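PDB 5FL3: pili retraction protein PilT from Thermus thermophilus, which binds ADP and probably hydrolyses ATP, consistent with an ATPase thought to power pilus retraction. Local coordinates for residues A[199-202]-A[203-206]; A[253-256]-A[257-260]; A[36-40]-A[41-45]. One frame throughout, in Å; residues are numbered along the deposited sequence.

In the fold
Along the chain contact 3 comes first, then contact 1, then contact 2. Contact 3 is a hairpin at the edge of the six-stranded antiparallel sheet, and Gly41 in its turn comes within about 5 Å of the bound ADP. Contacts 1 and 2 belong to the P-loop part of the chain, built round a seven-stranded mixed sheet. Contact 1 ends helix 195-202 ahead of strand 209-212; contact 2 leads into helix 259-269. Both place side chains against helix 218-230. Their centres are about 26 Å apart. The centre of contact 3 lies about 38 Å from that of contact 1 and about 42 Å from that of contact 2. Contacts 1 and 2 lie away from the nucleotide.

Contact 1 (A[199-202]-A[203-206]); sequences LKYA and LRQD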
ATOM      1  N   LEU A 199       3.752  -9.255  14.452  1.00 32.77           N
ATOM      2  CA  LEU A 199       2.638 -10.151  14.197  1.00 31.19           C
ATOM      3  C   LEU A 199       2.505 -11.095  15.388  1.00 35.31           C
ATOM      4  O   LEU A 199       1.412 -11.269  15.941  1.00 36.78           O
ATOM      5  CB  LEU A 199       2.823 -10.911  12.873  1.00 27.66           C
ATOM      6  CG  LEU A 199       1.789 -11.963  12.422  1.00 27.68           C
ATOM      7  CD1 LEU A 199       0.371 -11.484  12.593  1.00 35.22           C
ATOM      8  CD2 LEU A 199       1.990 -12.357  10.978  1.00 28.25           C
ATOM      9  N   LYS A 200       3.630 -11.651  15.820  1.00 33.89           N
ATOM     10  CA  LYS A 200       3.631 -12.627  16.893  1.00 36.48           C
ATOM     11  C   LYS A 200       3.048 -12.067  18.200  1.00 40.68           C
ATOM     12  O   LYS A 200       2.183 -12.700  18.827  1.00 38.74           O
ATOM     13  CB  LYS A 200       5.052 -13.149  17.128  1.00 37.93           C
ATOM     14  CG  LYS A 200       5.278 -13.787  18.502  1.00 39.94           C
ATOM     15  CD  LYS A 200       6.696 -14.291  18.567  1.00 45.43           C
ATOM     16  CE  LYS A 200       7.159 -14.588  19.962  1.00 39.44           C
ATOM     17  NZ  LYS A 200       8.627 -14.797  19.878  1.00 36.35           N
ATOM     18  N   TYR A 201       3.508 -10.891  18.618  1.00 35.94           N
ATOM     19  CA  TYR A 201       3.041 -10.381  19.889  1.00 35.74           C
ATOM     20  C   TYR A 201       1.651  -9.808  19.737  1.00 32.92           C
ATOM     21  O   TYR A 201       0.932  -9.701  20.716  1.00 33.60           O
ATOM     22  CB  TYR A 201       4.017  -9.356  20.477  1.00 36.16           C
ATOM     23  CG  TYR A 201       5.204 -10.033  21.114  1.00 37.79           C
ATOM     24  CD1 TYR A 201       5.105 -10.608  22.375  1.00 38.17           C
ATOM     25  CD2 TYR A 201       6.415 -10.139  20.435  1.00 44.97           C
ATOM     26  CE1 TYR A 201       6.184 -11.260  22.947  1.00 42.22           C
ATOM     27  CE2 TYR A 201       7.504 -10.785  21.002  1.00 42.06           C
ATOM     28  CZ  TYR A 201       7.381 -11.344  22.258  1.00 44.75           C
ATOM     29  OH  TYR A 201       8.461 -11.985  22.821  1.00 53.33           O
ATOM     30  N   ALA A 202       1.252  -9.469  18.514  1.00 36.32           N
ATOM     31  CA  ALA A 202      -0.124  -9.010  18.294  1.00 31.92           C
ATOM     32  C   ALA A 202      -1.103 -10.106  18.701  1.00 34.20           C
ATOM     33  O   ALA A 202      -2.196  -9.803  19.195  1.00 32.09           O
ATOM     34  CB  ALA A 202      -0.355  -8.605  16.848  1.00 31.35           C
ATOM     35  N   LEU A 203      -0.699 -11.370  18.514  1.00 31.76           N
ATOM     36  CA  LEU A 203      -1.547 -12.521  18.856  1.00 32.67           C
ATOM     37  C   LEU A 203      -1.853 -12.539  20.356  1.00 34.12           C
ATOM     38  O   LEU A 203      -2.856 -13.096  20.786  1.00 35.14           O
ATOM     39  CB  LEU A 203      -0.881 -13.838  18.430  1.00 33.85           C
ATOM     40  CG  LEU A 203      -0.690 -14.053  16.927  1.00 35.25           C
ATOM     41  CD1 LEU A 203       0.036 -15.344  16.637  1.00 30.93           C
ATOM     42  CD2 LEU A 203      -2.034 -14.020  16.206  1.00 35.24           C
ATOM     43  N   ARG A 204      -0.977 -11.896  21.125  1.00 34.90           N
ATOM     44  CA  ARG A 204      -1.079 -11.770  22.571  1.00 35.24           C
ATOM     45  C   ARG A 204      -1.718 -10.480  23.054  1.00 34.27           C
ATOM     46  O   ARG A 204      -1.784 -10.237  24.252  1.00 34.95           O
ATOM     47  CB  ARG A 204       0.308 -11.862  23.192  1.00 31.33           C
ATOM     48  CG  ARG A 204       1.093 -13.037  22.690  1.00 36.90           C
ATOM     49  CD  ARG A 204       2.147 -13.410  23.709  1.00 43.73           C
ATOM     50  NE  ARG A 204       3.218 -14.174  23.097  1.00 43.96           N
ATOM     51  CZ  ARG A 204       4.355 -14.454  23.712  1.00 51.37           C
ATOM     52  NH1 ARG A 204       4.548 -14.024  24.951  1.00 58.58           N
ATOM     53  NH2 ARG A 204       5.295 -15.154  23.094  1.00 50.47           N
ATOM     54  N   GLN A 205      -2.167  -9.632  22.143  1.00 36.09           N
ATOM     55  CA  GLN A 205      -2.612  -8.310  22.560  1.00 31.01           C
ATOM     56  C   GLN A 205      -4.100  -8.146  22.301  1.00 30.24           C
ATOM     57  O   GLN A 205      -4.581  -7.039  22.100  1.00 34.23           O
ATOM     58  CB  GLN A 205      -1.793  -7.237  21.846  1.00 28.67           C
ATOM     59  CG  GLN A 205      -0.326  -7.155  22.297  1.00 30.53           C
ATOM     60  CD  GLN A 205       0.599  -6.584  21.213  1.00 31.66           C
ATOM     61  OE1 GLN A 205       0.148  -6.261  20.106  1.00 33.58           O
ATOM     62  NE2 GLN A 205       1.889  -6.483  21.517  1.00 23.67           N
ATOM     63  N   ASP A 206      -4.822  -9.261  22.330  1.00 32.06           N
ATOM     64  CA  ASP A 206      -6.272  -9.278  22.164  1.00 29.89           C
ATOM     65  C   ASP A 206      -6.757  -8.438  20.954  1.00 33.12           C
ATOM     66  O   ASP A 206      -7.556  -7.511  21.101  1.00 30.36           O
ATOM     67  CB  ASP A 206      -6.928  -8.793  23.452  1.00 30.12           C
ATOM     68  CG  ASP A 206      -8.446  -8.957  23.442  1.00 34.56           C
ATOM     69  OD1 ASP A 206      -8.945  -9.975  22.929  1.00 31.89           O
ATOM     70  OD2 ASP A 206      -9.142  -8.048  23.935  1.00 36.41           O
TER
HETATM   71  O   HOH W   1       2.590 -14.987  20.235  1.00 40.00           O
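Tyr201 and Arg204 run side by side where helix 195-202 gives way to a loop. Tyr201 CE1 lies over the centre of one face of the guanidinium, 3.8 Å from Arg204 CZ. The two planes are 45° apart, which makes this an oblique approach rather than a parallel stack. Lys200 runs alongside and brings its CE to 3.7 Å from Arg204 NH2. A water meets the guanidinium edge in its plane, accepting from Arg204 NE at 3.0 Å. The same water donates to Lys200 O at 2.7 Å and so ties the arginine to the last helical turn. Arg204 CG sits opposite the carbonyl carbon (chi1 -49°), and the extended chain beyond it carries the guanidinium back beside Tyr201. Behind these groups is a type I turn from Ala202 to Gln205, closed by Gln205 N to Ala202 O at 3.0 Å. Arg204 N bonds Tyr201 O at 2.9 Å, and Leu203 N bonds Lys200 O at 3.2 Å. Further in, Leu199 packs on helix 218-230 and strand 209-212, while Ala202 and Gln205 touch Ile166 of strand 164-169. Leu199 and Ala202 give the helix end an apolar inner side; Lys200 and Arg204 point elsewhere. Lys200 NZ and Arg204 NH2 are 4.6 Å apart, and their like charges probably repel mildly; the bridging water helps fix where the guanidinium sits.

Contact 2 (A[253-256]-A[257-260]); sequences FFPL and HEHR
His259 reaches back to the loop ahead of it, and its imidazole is turned edge-on to Phe254 O. His259 NE2 donates to Phe254 O at 3.0 Å, with an N-H...O angle of 154°. The oxygen lies close to the ring plane, whereas NE2 stands well above the carbonyl plane of Phe254. One face of the same ring takes Leu256 CA in a CH-pi contact, 3.7 Å from CA to the centroid of the His259 ring. The Glu258 side chain crosses that of Phe254 at about a right angle, with Glu258 OE1 3.9 Å from Phe254 CD2. It also runs alongside Pro255, pointing the same way. The carboxylate is claimed by Arg218 of helix 218-230 in a salt bridge, and Phe254 packs on that helix too. His257 CG lies between its own N and carbonyl carbon (chi1 65°), which turns the ring back so that His257 CE1 comes 3.4 Å from Pro255 CB. Two backbone bonds draw the chain together here: Glu258 N to Pro255 O at 3.0 Å and His259 N to Leu256 O at 3.2 Å. Replacing His259 with an alanine would probably leave Phe254 O without its imidazole donor and uncover Leu256 CA. The bond to Phe254 O requires a proton on NE2. That bond at the edge and Leu256 CA over one face together limit how the ring can turn.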
ATOM      1  N   PHE A 253       6.206 -19.740  -1.426  1.00 42.14           N
ATOM      2  CA  PHE A 253       7.017 -19.425  -0.254  1.00 48.91           C
ATOM      3  C   PHE A 253       7.430 -20.692   0.505  1.00 52.21           C
ATOM      4  O   PHE A 253       8.337 -20.657   1.334  1.00 54.14           O
ATOM      5  CB  PHE A 253       6.266 -18.500   0.697  1.00 48.08           C
ATOM      6  CG  PHE A 253       6.535 -17.055   0.480  1.00 46.72           C
ATOM      7  CD1 PHE A 253       7.734 -16.500   0.876  1.00 45.32           C
ATOM      8  CD2 PHE A 253       5.579 -16.241  -0.111  1.00 43.65           C
ATOM      9  CE1 PHE A 253       7.984 -15.158   0.682  1.00 47.85           C
ATOM     10  CE2 PHE A 253       5.819 -14.900  -0.301  1.00 41.56           C
ATOM     11  CZ  PHE A 253       7.022 -14.356   0.091  1.00 46.69           C
ATOM     12  N   PHE A 254       6.759 -21.805   0.228  1.00 48.80           N
ATOM     13  CA  PHE A 254       6.932 -23.006   1.033  1.00 56.54           C
ATOM     14  C   PHE A 254       7.688 -24.119   0.317  1.00 59.64           C
ATOM     15  O   PHE A 254       7.737 -24.161  -0.913  1.00 57.37           O
ATOM     16  CB  PHE A 254       5.563 -23.511   1.500  1.00 49.49           C
ATOM     17  CG  PHE A 254       4.882 -22.568   2.441  1.00 54.61           C
ATOM     18  CD1 PHE A 254       4.235 -21.429   1.964  1.00 51.25           C
ATOM     19  CD2 PHE A 254       4.929 -22.782   3.810  1.00 52.45           C
ATOM     20  CE1 PHE A 254       3.625 -20.535   2.837  1.00 48.60           C
ATOM     21  CE2 PHE A 254       4.322 -21.890   4.691  1.00 51.54           C
ATOM     22  CZ  PHE A 254       3.669 -20.765   4.205  1.00 47.35           C
ATOM     23  N   PRO A 255       8.322 -25.003   1.097  1.00 61.52           N
ATOM     24  CA  PRO A 255       8.820 -26.242   0.504  1.00 61.13           C
ATOM     25  C   PRO A 255       7.707 -27.012  -0.195  1.00 57.46           C
ATOM     26  O   PRO A 255       6.564 -27.009   0.238  1.00 59.98           O
ATOM     27  CB  PRO A 255       9.381 -27.001   1.709  1.00 65.66           C
ATOM     28  CG  PRO A 255       9.885 -25.892   2.609  1.00 68.77           C
ATOM     29  CD  PRO A 255       8.857 -24.782   2.454  1.00 64.59           C
ATOM     30  N   LEU A 256       8.066 -27.657  -1.297  1.00 62.77           N
ATOM     31  CA  LEU A 256       7.129 -28.331  -2.190  1.00 57.49           C
ATOM     32  C   LEU A 256       6.248 -29.373  -1.498  1.00 62.18           C
ATOM     33  O   LEU A 256       5.073 -29.539  -1.852  1.00 61.62           O
ATOM     34  CB  LEU A 256       7.908 -28.991  -3.324  1.00 57.51           C
ATOM     35  CG  LEU A 256       7.174 -29.178  -4.648  1.00 62.01           C
ATOM     36  CD1 LEU A 256       8.245 -29.416  -5.682  1.00 65.60           C
ATOM     37  CD2 LEU A 256       6.156 -30.330  -4.640  1.00 58.44           C
ATOM     38  N   HIS A 257       6.818 -30.093  -0.530  1.00 61.90           N
ATOM     39  CA  HIS A 257       6.084 -31.167   0.135  1.00 61.64           C
ATOM     40  C   HIS A 257       4.979 -30.640   1.062  1.00 61.04           C
ATOM     41  O   HIS A 257       4.094 -31.391   1.469  1.00 58.96           O
ATOM     42  CB  HIS A 257       7.051 -32.076   0.912  1.00 66.68           C
ATOM     43  CG  HIS A 257       7.742 -31.404   2.057  1.00 65.07           C
ATOM     44  ND1 HIS A 257       8.739 -30.466   1.884  1.00 70.70           N
ATOM     45  CD2 HIS A 257       7.593 -31.548   3.398  1.00 62.93           C
ATOM     46  CE1 HIS A 257       9.167 -30.056   3.067  1.00 65.71           C
ATOM     47  NE2 HIS A 257       8.486 -30.696   4.002  1.00 57.97           N
ATOM     48  N   GLU A 258       5.021 -29.346   1.374  1.00 62.04           N
ATOM     49  CA  GLU A 258       4.000 -28.720   2.216  1.00 61.77           C
ATOM     50  C   GLU A 258       2.828 -28.126   1.429  1.00 62.76           C
ATOM     51  O   GLU A 258       1.795 -27.788   2.013  1.00 60.10           O
ATOM     52  CB  GLU A 258       4.616 -27.613   3.060  1.00 54.46           C
ATOM     53  CG  GLU A 258       5.641 -28.071   4.039  1.00 58.57           C
ATOM     54  CD  GLU A 258       5.984 -26.977   5.016  1.00 65.96           C
ATOM     55  OE1 GLU A 258       5.045 -26.278   5.463  1.00 67.82           O
ATOM     56  OE2 GLU A 258       7.185 -26.804   5.330  1.00 68.86           O
ATOM     57  N   HIS A 259       2.985 -28.010   0.113  1.00 56.50           N
ATOM     58  CA  HIS A 259       2.070 -27.207  -0.697  1.00 57.05           C
ATOM     59  C   HIS A 259       0.579 -27.506  -0.588  1.00 56.20           C
ATOM     60  O   HIS A 259      -0.226 -26.568  -0.644  1.00 57.65           O
ATOM     61  CB  HIS A 259       2.479 -27.284  -2.168  1.00 53.98           C
ATOM     62  CG  HIS A 259       3.663 -26.432  -2.496  1.00 49.65           C
ATOM     63  ND1 HIS A 259       4.029 -26.116  -3.788  1.00 52.52           N
ATOM     64  CD2 HIS A 259       4.556 -25.812  -1.690  1.00 51.64           C
ATOM     65  CE1 HIS A 259       5.104 -25.350  -3.763  1.00 49.34           C
ATOM     66  NE2 HIS A 259       5.445 -25.151  -2.503  1.00 49.12           N
ATOM     67  N   ARG A 260       0.155 -28.754  -0.430  1.00 53.29           N
ATOM     68  CA  ARG A 260      -1.295 -28.894  -0.380  1.00 58.03           C
ATOM     69  C   ARG A 260      -1.815 -28.534   1.022  1.00 54.50           C
ATOM     70  O   ARG A 260      -2.983 -28.182   1.181  1.00 54.34           O
ATOM     71  CB  ARG A 260      -1.767 -30.280  -0.805  1.00 64.87           C
ATOM     72  CG  ARG A 260      -3.304 -30.332  -0.939  1.00 66.37           C
ATOM     73  CD  ARG A 260      -3.788 -31.715  -1.355  1.00 70.62           C
ATOM     74  NE  ARG A 260      -3.298 -32.723  -0.420  1.00 80.61           N
ATOM     75  CZ  ARG A 260      -2.301 -33.553  -0.713  1.00 79.90           C
ATOM     76  NH1 ARG A 260      -1.719 -33.509  -1.902  1.00 73.43           N
ATOM     77  NH2 ARG A 260      -1.887 -34.423   0.170  1.00 78.68           N
TER

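Contact 3 (A[36-40]-A[41-45]); sequences TVRID and GKLRP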
ATOM      1  N   THR A  36      12.967  19.155  -5.305  1.00 36.05           N
ATOM      2  CA  THR A  36      12.215  18.295  -6.208  1.00 36.66           C
ATOM      3  C   THR A  36      11.132  17.559  -5.442  1.00 38.68           C
ATOM      4  O   THR A  36      11.371  17.035  -4.346  1.00 36.98           O
ATOM      5  CB  THR A  36      13.144  17.291  -6.912  1.00 38.39           C
ATOM      6  OG1 THR A  36      14.050  18.009  -7.770  1.00 41.98           O
ATOM      7  CG2 THR A  36      12.340  16.245  -7.724  1.00 33.98           C
ATOM      8  N   VAL A  37       9.925  17.532  -5.991  1.00 32.97           N
ATOM      9  CA  VAL A  37       8.870  16.858  -5.274  1.00 33.75           C
ATOM     10  C   VAL A  37       8.376  15.669  -6.072  1.00 37.41           C
ATOM     11  O   VAL A  37       8.453  15.640  -7.306  1.00 34.13           O
ATOM     12  CB  VAL A  37       7.694  17.801  -4.956  1.00 37.43           C
ATOM     13  CG1 VAL A  37       8.167  18.977  -4.101  1.00 36.75           C
ATOM     14  CG2 VAL A  37       7.054  18.279  -6.238  1.00 35.19           C
ATOM     15  N   ARG A  38       7.898  14.673  -5.342  1.00 35.28           N
ATOM     16  CA  ARG A  38       7.158  13.589  -5.940  1.00 36.27           C
ATOM     17  C   ARG A  38       5.660  13.875  -5.751  1.00 38.45           C
ATOM     18  O   ARG A  38       5.180  13.963  -4.615  1.00 39.19           O
ATOM     19  CB  ARG A  38       7.592  12.275  -5.305  1.00 37.82           C
ATOM     20  CG  ARG A  38       6.753  11.096  -5.631  1.00 39.55           C
ATOM     21  CD  ARG A  38       7.522   9.831  -5.337  1.00 37.70           C
ATOM     22  NE  ARG A  38       7.959   9.243  -6.588  1.00 40.92           N
ATOM     23  CZ  ARG A  38       9.205   8.924  -6.901  1.00 37.18           C
ATOM     24  NH1 ARG A  38      10.203   9.090  -6.048  1.00 35.65           N
ATOM     25  NH2 ARG A  38       9.430   8.408  -8.086  1.00 36.94           N
ATOM     26  N   ILE A  39       4.949  14.076  -6.865  1.00 39.52           N
ATOM     27  CA  ILE A  39       3.493  14.282  -6.880  1.00 39.63           C
ATOM     28  C   ILE A  39       2.841  13.301  -7.834  1.00 43.56           C
ATOM     29  O   ILE A  39       3.319  13.125  -8.953  1.00 46.27           O
ATOM     30  CB  ILE A  39       3.090  15.705  -7.332  1.00 38.10           C
ATOM     31  CG1 ILE A  39       3.664  16.768  -6.398  1.00 40.50           C
ATOM     32  CG2 ILE A  39       1.579  15.835  -7.412  1.00 39.22           C
ATOM     33  CD1 ILE A  39       3.581  18.192  -6.972  1.00 36.99           C
ATOM     34  N   ASP A  40       1.748  12.679  -7.399  1.00 46.71           N
ATOM     35  CA  ASP A  40       1.075  11.623  -8.169  1.00 46.38           C
ATOM     36  C   ASP A  40       2.065  10.618  -8.761  1.00 45.52           C
ATOM     37  O   ASP A  40       1.920  10.212  -9.914  1.00 48.81           O
ATOM     38  CB  ASP A  40       0.215  12.224  -9.298  1.00 49.95           C
ATOM     39  CG  ASP A  40      -0.899  13.127  -8.774  1.00 52.18           C
ATOM     40  OD1 ASP A  40      -1.466  12.810  -7.699  1.00 46.76           O
ATOM     41  OD2 ASP A  40      -1.186  14.164  -9.430  1.00 51.20           O
ATOM     42  N   GLY A  41       3.072  10.239  -7.975  1.00 47.01           N
ATOM     43  CA  GLY A  41       4.022   9.208  -8.360  1.00 39.53           C
ATOM     44  C   GLY A  41       5.205   9.732  -9.143  1.00 45.30           C
ATOM     45  O   GLY A  41       6.205   9.036  -9.290  1.00 46.69           O
ATOM     46  N   LYS A  42       5.100  10.958  -9.655  1.00 49.59           N
ATOM     47  CA  LYS A  42       6.160  11.503 -10.510  1.00 47.33           C
ATOM     48  C   LYS A  42       6.962  12.629  -9.864  1.00 43.33           C
ATOM     49  O   LYS A  42       6.412  13.506  -9.170  1.00 36.67           O
ATOM     50  CB  LYS A  42       5.581  11.995 -11.836  1.00 53.33           C
ATOM     51  CG  LYS A  42       6.570  11.868 -13.021  1.00 67.85           C
ATOM     52  CD  LYS A  42       5.942  12.358 -14.341  1.00 71.43           C
ATOM     53  CE  LYS A  42       4.921  13.468 -14.088  1.00 69.33           C
ATOM     54  NZ  LYS A  42       4.067  13.766 -15.267  1.00 72.13           N
ATOM     55  N   LEU A  43       8.272  12.581 -10.097  1.00 41.60           N
ATOM     56  CA  LEU A  43       9.177  13.609  -9.608  1.00 42.08           C
ATOM     57  C   LEU A  43       9.045  14.833 -10.471  1.00 46.73           C
ATOM     58  O   LEU A  43       8.989  14.733 -11.695  1.00 49.09           O
ATOM     59  CB  LEU A  43      10.616  13.144  -9.610  1.00 37.57           C
ATOM     60  CG  LEU A  43      10.977  12.146  -8.526  1.00 41.31           C
ATOM     61  CD1 LEU A  43      12.461  11.850  -8.647  1.00 41.43           C
ATOM     62  CD2 LEU A  43      10.639  12.713  -7.172  1.00 32.48           C
ATOM     63  N   ARG A  44       8.974  15.987  -9.827  1.00 42.25           N
ATOM     64  CA  ARG A  44       8.884  17.236 -10.550  1.00 43.58           C
ATOM     65  C   ARG A  44       9.706  18.251  -9.798  1.00 41.25           C
ATOM     66  O   ARG A  44       9.766  18.219  -8.564  1.00 40.49           O
ATOM     67  CB  ARG A  44       7.427  17.682 -10.707  1.00 45.07           C
ATOM     68  CG  ARG A  44       6.680  16.906 -11.784  1.00 54.47           C
ATOM     69  CD  ARG A  44       5.302  17.489 -12.054  1.00 69.83           C
ATOM     70  NE  ARG A  44       4.560  16.737 -13.072  1.00 76.04           N
ATOM     71  CZ  ARG A  44       3.415  17.148 -13.616  1.00 80.01           C
ATOM     72  NH1 ARG A  44       2.883  18.315 -13.249  1.00 78.26           N
ATOM     73  NH2 ARG A  44       2.804  16.395 -14.528  1.00 72.24           N
ATOM     74  N   PRO A  45      10.390  19.127 -10.538  1.00 45.23           N
ATOM     75  CA  PRO A  45      11.177  20.168  -9.871  1.00 43.96           C
ATOM     76  C   PRO A  45      10.235  21.158  -9.212  1.00 37.94           C
ATOM     77  O   PRO A  45       9.144  21.374  -9.720  1.00 37.72           O
ATOM     78  CB  PRO A  45      11.988  20.808 -11.015  1.00 41.69           C
ATOM     79  CG  PRO A  45      11.278  20.420 -12.286  1.00 41.65           C
ATOM     80  CD  PRO A  45      10.534  19.137 -12.008  1.00 46.27           C
TER
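Leu43 lays CG over one face of the Arg38 guanidinium, nearer its margin than its middle, while Gly41 O meets the edge almost in its plane. Arg38 NE donates to Gly41 O at 3.2 Å with an N-H...O angle of 160°, and NH2 adds a weak bond to the same oxygen. These residues belong to a two-residue beta hairpin, strands 36-39 and 42-45 joined by a type I' turn with Asp40 and Gly41 at its corners. NE approaches from well above the carbonyl plane of Gly41. Arg38 CG lies opposite the backbone N (chi1 169°), and a bend at chi3 swings the group over the turn. Lys42 and Arg44 share the other sheet face with Val37 and Ile39. Backbone bonds pair Ile39 with Lys42, where Ile39 N to Lys42 O is 2.8 Å. They also pair Val37 with Arg44, where Val37 N to Arg44 O is 2.7 Å. Arg38 with Leu43 and Thr36 with Pro45 are the non-hydrogen-bonded pairs. Positive phi angles at Asp40 and Gly41 suit the type I' turn, and a glycine adopts them readily. Asp40 is held by a salt bridge to Arg23. Strand 36-39 is bonded to strand 26-30 of the antiparallel sheet, and Arg38 O accepts from Ser25 OG, a residue of the ADP pocket. Gly41 itself comes near the bound ADP and Arg287, so the hairpin tip borders the nucleotide site. Over that same guanidinium face, Leu43 CD2 also lies 3.6 Å from Arg38 CB and 4.0 Å from Thr36 CG2.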